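Local coordinates for protein TetR family Transcriptional regulator (PDB 3KKC) that probably binds DNA through a helix-turn-helix motif and regulates transcription, as members of the TetR family do, at residues A[66-69]-A[70-74]; A[92-96]-A[97-101]; A[107-110]-A[111-115]. One frame throughout, in Å; residues are numbered along the deposited sequence.

Overall arrangement
Following the chain from its N terminus, each interaction is local, so none closes a long loop and none nests or crosses: they come in series. Interaction 1 is the C-terminal end of helix 57-71 with the residues just after it. Interaction 2 is the turn that joins helix 80-93 to helix 98-103, and interaction 3 the first turns of helix 107-129. In space their centres lie about 14 to 15 Å apart and all three touch. Leu67 and Leu71 of interaction 1 pack on Ile98 of interaction 2, Leu101 of interaction 2 on Phe109 of interaction 3, and Phe68 of interaction 1 on Phe109 and Phe113, tying three helices into one core.

Interaction 1 (A[66-69]-A[70-74]); sequences DLFH and HLFKQ. With NI (nickel (II) ion), chain E; IMD (imidazole), chain F.
Asp66 gives its backbone O to His70 N, 3.0 Å away, in the last turn of helix 57-71, where the chain passes from regular i to i+4 bonding into a loop. Its carboxylate suits the exposed outer side of the helix and is hydrogen-bonded through OD2 to Tyr18. Leu67 repeats the backbone bond with Leu71 N, and the two leucines, apolar and buried, carry the inner face onto Ile98 of helix 98-103; Leu71 also meets helix 80-93. Phe68 is the aromatic centre of the contact. Its O accepts Phe72 N at 3.1 Å, and its ring runs alongside that of Phe72, both pointing the same way. CD1 of Phe68 comes within 3.5 Å of Phe72 CE2, with the planes inclined at 45°. Such large flat groups fill the space against helix 107-129. On the exposed side, His69 swings its ring away from the backbone N (chi1 -175°), which presents one face to the aliphatic root of Lys73: CB sits 4.2 Å from the ring centroid, a CH-pi contact. The rest of the lysine bends at chi2 and then runs extended past Phe68 O. Its long aliphatic chain thus spans the helix end and brings NZ beside the CB of Phe68, and the side chain touches Glu116 of helix 107-129. The next residue, His70, joins His86 and His90 of helix 80-93 in binding nickel, which links the two helices. An imidazole, probably from the crystallisation liquor, lies at the edge of the His70 ring and gives a weak bond from N1 to Gln74 OE1. The metal itself is held by His70 NE2 at 2.2 Å.

Interaction 2 (A[92-96]-A[97-101]); sequences EQNQD and SIATL
Asn94 reaches across the turn to Ala99 and Thr100, and its carboxamide forms the dense part of this contact. OD1 accepts Thr100 N at 3.1 Å and, more weakly because the N-H points poorly (123°), Ala99 N at 2.7 Å. The other branch of the amide is used too: ND2 donates to Thr100 OG1 at 2.7 Å, the hydroxyl lying 22° out of the amide plane. With both ends engaged, the group cannot flip without losing its bonds. The side chain gets there because CG is turned anti to the backbone N (chi1 -158°), and the methyl of Ala99, small enough for the purpose, lies close against the amide. The looser side, by contrast, is polar and partly exposed: the amide end of Gln95 leads away from helix 98-103 toward His90 and an imidazole probably from the crystallisation liquor, and the carboxylate of Asp96 lies beside Leu67. Asn94 plays a second part through its backbone. It has positive phi, which asparagine tolerates well, and is the C-prime residue of a Schellman motif ending helix 80-93, in which Gln95 N bonds to His90 O and Asn94 N to Phe91 O. The same residue thus finishes one helix and supplies one acceptor, OD1, shared by two first-turn amides of helix 98-103. Its own O also takes Ser97 N at 2.8 Å. Ser97 occupies the N-cap position, yet its hydroxyl makes no capping bond and is hydrogen-bonded instead to Ile22 O. Buried Ile98 puts its CB 3.4 Å from Gln95 O, while its branched end leads off to the leucines of helix 57-71.

Interaction 3 (A[107-110]-A[111-115]); sequences PYFL and LRFRS
Phe109 and Phe113, one helical turn apart near the start of helix 107-129, lie side by side and point the same way. Their planes are only 23° apart, but the rings are slid so far along that they barely overlap, with centroids at 5.6 Å. CB of Phe113 lies over one face of the Phe109 ring, 4.0 Å from Phe109 CE2. Both side chains leave anti to the backbone N, which sends both rings off the same side of the helix, where apolar bulk suits the buried ground beside helix 98-103. Phe113 also reaches Leu152 of helix 137-157. A second i to i+4 pair stands on another side: Tyr108 and Arg112 run alongside each other, ring and guanidinium planes at 90°. Amphipathic side chains fit this partly exposed position, and Arg112 bends back to pack on Phe68, with a long, weak ion pair to Glu116. The backbone between them is regular, Arg112 N to Tyr108 O being nearly straight at 176°. Tyr108 OH lies at the edge of the Arg112 guanidinium, 4.0 Å from NH2.

Interaction 1 (A[66-69]-A[70-74])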
# COMPACT_ATOMS: atom_id res chain seq x y z
N ASP A 66 -20.81 2.31 11.03
CA ASP A 66 -20.84 1.72 12.38
C ASP A 66 -19.45 1.50 12.98
O ASP A 66 -19.19 1.92 14.09
CB ASP A 66 -21.52 0.34 12.37
CG ASP A 66 -23.03 0.42 12.24
OD1 ASP A 66 -23.61 1.50 12.50
OD2 ASP A 66 -23.64 -0.60 11.89
N LEU A 67 -18.59 0.79 12.26
CA LEU A 67 -17.25 0.48 12.74
C LEU A 67 -16.46 1.75 13.12
O LEU A 67 -15.78 1.79 14.15
CB LEU A 67 -16.50 -0.32 11.68
CG LEU A 67 -16.37 -1.81 11.99
CD1 LEU A 67 -17.34 -2.23 13.09
CD2 LEU A 67 -16.56 -2.62 10.74
N PHE A 68 -16.58 2.79 12.30
CA PHE A 68 -15.87 4.04 12.55
C PHE A 68 -16.55 4.92 13.61
O PHE A 68 -15.89 5.71 14.29
CB PHE A 68 -15.61 4.77 11.23
CG PHE A 68 -14.71 3.99 10.30
CD1 PHE A 68 -13.73 3.14 10.83
CD2 PHE A 68 -14.83 4.11 8.91
CE1 PHE A 68 -12.90 2.41 9.99
CE2 PHE A 68 -14.01 3.38 8.06
CZ PHE A 68 -13.04 2.53 8.58
N HIS A 69 -17.86 4.78 13.76
CA HIS A 69 -18.50 5.51 14.83
C HIS A 69 -18.00 4.93 16.14
O HIS A 69 -17.66 5.69 17.04
CB HIS A 69 -20.01 5.44 14.74
CG HIS A 69 -20.71 6.27 15.76
ND1 HIS A 69 -21.30 7.48 15.45
CD2 HIS A 69 -20.96 6.06 17.07
CE1 HIS A 69 -21.87 7.98 16.53
NE2 HIS A 69 -21.68 7.14 17.53
N HIS A 70 -17.91 3.61 16.25
CA HIS A 70 -17.42 3.04 17.50
C HIS A 70 -15.94 3.28 17.80
O HIS A 70 -15.55 3.35 18.97
CB HIS A 70 -17.71 1.54 17.64
CG HIS A 70 -17.30 1.00 18.98
ND1 HIS A 70 -17.96 1.34 20.15
CD2 HIS A 70 -16.28 0.19 19.35
CE1 HIS A 70 -17.37 0.75 21.17
NE2 HIS A 70 -16.35 0.04 20.72
N LEU A 71 -15.10 3.36 16.77
CA LEU A 71 -13.67 3.56 16.99
C LEU A 71 -13.34 5.00 17.39
O LEU A 71 -12.64 5.22 18.36
CB LEU A 71 -12.88 3.17 15.75
CG LEU A 71 -12.71 1.67 15.53
CD1 LEU A 71 -11.63 1.40 14.52
CD2 LEU A 71 -12.36 1.05 16.84
N PHE A 72 -13.87 5.97 16.66
CA PHE A 72 -13.39 7.35 16.77
C PHE A 72 -14.44 8.27 17.33
O PHE A 72 -14.20 8.97 18.30
CB PHE A 72 -12.98 7.91 15.40
CG PHE A 72 -12.12 7.00 14.57
CD1 PHE A 72 -10.76 6.88 14.82
CD2 PHE A 72 -12.65 6.29 13.50
CE1 PHE A 72 -9.96 6.05 14.04
CE2 PHE A 72 -11.86 5.47 12.72
CZ PHE A 72 -10.51 5.36 12.99
N LYS A 73 -15.60 8.31 16.67
CA LYS A 73 -16.63 9.30 16.97
C LYS A 73 -17.16 9.13 18.39
O LYS A 73 -18.25 9.59 18.74
CB LYS A 73 -17.74 9.23 15.91
CG LYS A 73 -17.19 9.41 14.49
CD LYS A 73 -18.02 8.64 13.46
CE LYS A 73 -17.19 8.25 12.24
NZ LYS A 73 -17.90 7.24 11.37
N GLN A 74 -16.35 8.46 19.20
CA GLN A 74 -16.50 8.41 20.65
C GLN A 74 -16.17 9.73 21.34
O GLN A 74 -15.17 10.39 21.02
CB GLN A 74 -15.58 7.33 21.21
CG GLN A 74 -15.96 5.93 20.80
CD GLN A 74 -17.31 5.54 21.34
OE1 GLN A 74 -17.44 4.52 22.01
NE2 GLN A 74 -18.32 6.37 21.08
NI NI E . -14.72 -1.05 21.70
N1 IMD F . -16.37 2.56 23.96
C2 IMD F . -15.16 1.95 23.94
N3 IMD F . -15.34 0.63 24.17
C4 IMD F . -16.66 0.40 24.34
C5 IMD F . -17.31 1.62 24.21

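Interaction 2 (A[92-96]-A[97-101])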
# COMPACT_ATOMS: atom_id res chain seq x y z
N GLU A 92 -6.95 -6.33 16.85
CA GLU A 92 -6.27 -7.58 17.21
C GLU A 92 -7.21 -8.78 17.40
O GLU A 92 -6.77 -9.94 17.29
CB GLU A 92 -5.31 -7.40 18.41
CG GLU A 92 -6.00 -7.26 19.77
CD GLU A 92 -5.05 -7.46 20.96
OE1 GLU A 92 -4.00 -8.13 20.80
OE2 GLU A 92 -5.37 -6.96 22.07
N GLN A 93 -8.49 -8.50 17.67
CA GLN A 93 -9.52 -9.53 17.76
C GLN A 93 -10.30 -9.60 16.45
O GLN A 93 -11.12 -10.51 16.25
CB GLN A 93 -10.53 -9.26 18.89
CG GLN A 93 -10.14 -8.23 19.92
CD GLN A 93 -9.19 -8.80 20.95
OE1 GLN A 93 -8.95 -10.02 20.97
NE2 GLN A 93 -8.64 -7.94 21.81
N ASN A 94 -10.07 -8.62 15.58
CA ASN A 94 -10.77 -8.55 14.32
C ASN A 94 -12.26 -8.33 14.61
O ASN A 94 -13.15 -8.98 14.03
CB ASN A 94 -10.55 -9.83 13.51
CG ASN A 94 -10.80 -9.64 12.01
OD1 ASN A 94 -10.90 -8.51 11.52
ND2 ASN A 94 -10.89 -10.75 11.29
N GLN A 95 -12.52 -7.42 15.55
CA GLN A 95 -13.88 -7.00 15.87
C GLN A 95 -14.64 -6.61 14.60
O GLN A 95 -14.41 -5.52 14.03
CB GLN A 95 -13.87 -5.84 16.84
CG GLN A 95 -12.96 -6.06 18.03
CD GLN A 95 -13.72 -6.13 19.35
OE1 GLN A 95 -14.93 -6.34 19.35
NE2 GLN A 95 -13.00 -5.95 20.46
N ASP A 96 -15.57 -7.50 14.24
CA ASP A 96 -16.41 -7.43 13.04
C ASP A 96 -15.60 -7.40 11.75
O ASP A 96 -15.93 -6.65 10.84
CB ASP A 96 -17.39 -6.24 13.07
CG ASP A 96 -17.96 -5.96 14.46
OD1 ASP A 96 -19.08 -6.42 14.80
OD2 ASP A 96 -17.28 -5.23 15.21
N SER A 97 -14.54 -8.20 11.68
CA SER A 97 -13.75 -8.35 10.46
C SER A 97 -13.03 -7.06 10.05
O SER A 97 -12.68 -6.86 8.86
CB SER A 97 -14.66 -8.82 9.32
OG SER A 97 -15.48 -9.90 9.74
N ILE A 98 -12.80 -6.18 11.03
CA ILE A 98 -12.18 -4.90 10.74
C ILE A 98 -10.74 -5.08 10.27
O ILE A 98 -10.28 -4.36 9.39
CB ILE A 98 -12.27 -3.91 11.92
CG1 ILE A 98 -12.01 -2.50 11.44
CG2 ILE A 98 -11.31 -4.30 13.06
CD1 ILE A 98 -12.49 -1.46 12.38
N ALA A 99 -10.04 -6.05 10.85
CA ALA A 99 -8.69 -6.42 10.44
C ALA A 99 -8.70 -6.95 9.02
O ALA A 99 -7.88 -6.58 8.19
CB ALA A 99 -8.15 -7.49 11.36
N THR A 100 -9.62 -7.86 8.76
CA THR A 100 -9.67 -8.50 7.47
C THR A 100 -10.08 -7.48 6.43
O THR A 100 -9.73 -7.59 5.27
CB THR A 100 -10.64 -9.68 7.51
OG1 THR A 100 -10.29 -10.51 8.62
CG2 THR A 100 -10.57 -10.52 6.19
N LEU A 101 -10.82 -6.46 6.86
CA LEU A 101 -11.28 -5.44 5.94
C LEU A 101 -10.08 -4.64 5.45
O LEU A 101 -9.97 -4.33 4.27
CB LEU A 101 -12.31 -4.53 6.61
CG LEU A 101 -13.55 -4.16 5.80
CD1 LEU A 101 -13.84 -5.16 4.70
CD2 LEU A 101 -14.75 -4.02 6.73

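Interaction 3 (A[107-110]-A[111-115])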
# COMPACT_ATOMS: atom_id res chain seq x y z
N PRO A 107 -10.19 -0.98 -1.55
CA PRO A 107 -9.86 0.44 -1.74
C PRO A 107 -10.80 1.38 -0.95
O PRO A 107 -10.34 2.40 -0.39
CB PRO A 107 -10.01 0.64 -3.26
CG PRO A 107 -10.90 -0.49 -3.70
CD PRO A 107 -10.49 -1.65 -2.83
N TYR A 108 -12.09 1.03 -0.90
CA TYR A 108 -13.10 1.83 -0.20
C TYR A 108 -12.91 1.84 1.33
O TYR A 108 -13.04 2.88 1.98
CB TYR A 108 -14.52 1.36 -0.53
CG TYR A 108 -15.60 2.04 0.30
CD1 TYR A 108 -16.28 3.14 -0.20
CD2 TYR A 108 -15.91 1.59 1.59
CE1 TYR A 108 -17.23 3.77 0.54
CE2 TYR A 108 -16.88 2.22 2.35
CZ TYR A 108 -17.54 3.31 1.83
OH TYR A 108 -18.53 3.95 2.57
N PHE A 109 -12.63 0.68 1.92
CA PHE A 109 -12.39 0.66 3.34
C PHE A 109 -11.10 1.41 3.68
O PHE A 109 -11.06 2.14 4.67
CB PHE A 109 -12.32 -0.75 3.92
CG PHE A 109 -11.92 -0.76 5.35
CD1 PHE A 109 -12.89 -0.72 6.35
CD2 PHE A 109 -10.58 -0.73 5.71
CE1 PHE A 109 -12.54 -0.69 7.68
CE2 PHE A 109 -10.22 -0.70 7.05
CZ PHE A 109 -11.21 -0.68 8.04
N LEU A 110 -10.07 1.24 2.86
CA LEU A 110 -8.79 1.91 3.13
C LEU A 110 -8.92 3.43 3.01
O LEU A 110 -8.12 4.18 3.55
CB LEU A 110 -7.69 1.39 2.19
CG LEU A 110 -6.26 1.45 2.73
CD1 LEU A 110 -5.99 0.22 3.57
CD2 LEU A 110 -5.25 1.54 1.60
N LEU A 111 -9.93 3.87 2.28
CA LEU A 111 -10.11 5.28 2.01
C LEU A 111 -10.80 5.93 3.19
O LEU A 111 -10.28 6.86 3.78
CB LEU A 111 -10.92 5.49 0.72
CG LEU A 111 -10.34 6.51 -0.27
CD1 LEU A 111 -11.19 6.63 -1.55
CD2 LEU A 111 -10.15 7.88 0.38
N ARG A 112 -11.98 5.44 3.53
CA ARG A 112 -12.74 6.02 4.62
C ARG A 112 -12.00 5.90 5.96
O ARG A 112 -12.15 6.75 6.84
CB ARG A 112 -14.15 5.43 4.67
CG ARG A 112 -15.17 6.23 3.83
CD ARG A 112 -15.61 7.53 4.54
NE ARG A 112 -15.77 7.38 6.00
CZ ARG A 112 -16.68 6.59 6.60
NH1 ARG A 112 -16.75 6.53 7.94
NH2 ARG A 112 -17.53 5.86 5.88
N PHE A 113 -11.17 4.86 6.09
CA PHE A 113 -10.41 4.65 7.30
C PHE A 113 -9.29 5.68 7.38
O PHE A 113 -9.10 6.33 8.41
CB PHE A 113 -9.86 3.23 7.34
CG PHE A 113 -8.95 2.95 8.50
CD1 PHE A 113 -9.36 3.19 9.82
CD2 PHE A 113 -7.69 2.41 8.29
CE1 PHE A 113 -8.50 2.92 10.90
CE2 PHE A 113 -6.84 2.12 9.37
CZ PHE A 113 -7.25 2.38 10.67
N ARG A 114 -8.55 5.87 6.30
CA ARG A 114 -7.50 6.86 6.32
C ARG A 114 -8.11 8.22 6.63
O ARG A 114 -7.48 9.05 7.28
CB ARG A 114 -6.71 6.90 5.01
CG ARG A 114 -5.40 7.67 5.10
CD ARG A 114 -4.38 7.18 4.08
NE ARG A 114 -3.09 7.87 4.19
CZ ARG A 114 -2.95 9.20 4.27
NH1 ARG A 114 -4.02 9.99 4.26
NH2 ARG A 114 -1.74 9.74 4.34
N SER A 115 -9.34 8.45 6.20
CA SER A 115 -9.96 9.74 6.40
C SER A 115 -10.37 9.98 7.85
O SER A 115 -10.40 11.12 8.32
CB SER A 115 -11.15 9.93 5.47
OG SER A 115 -11.94 11.04 5.88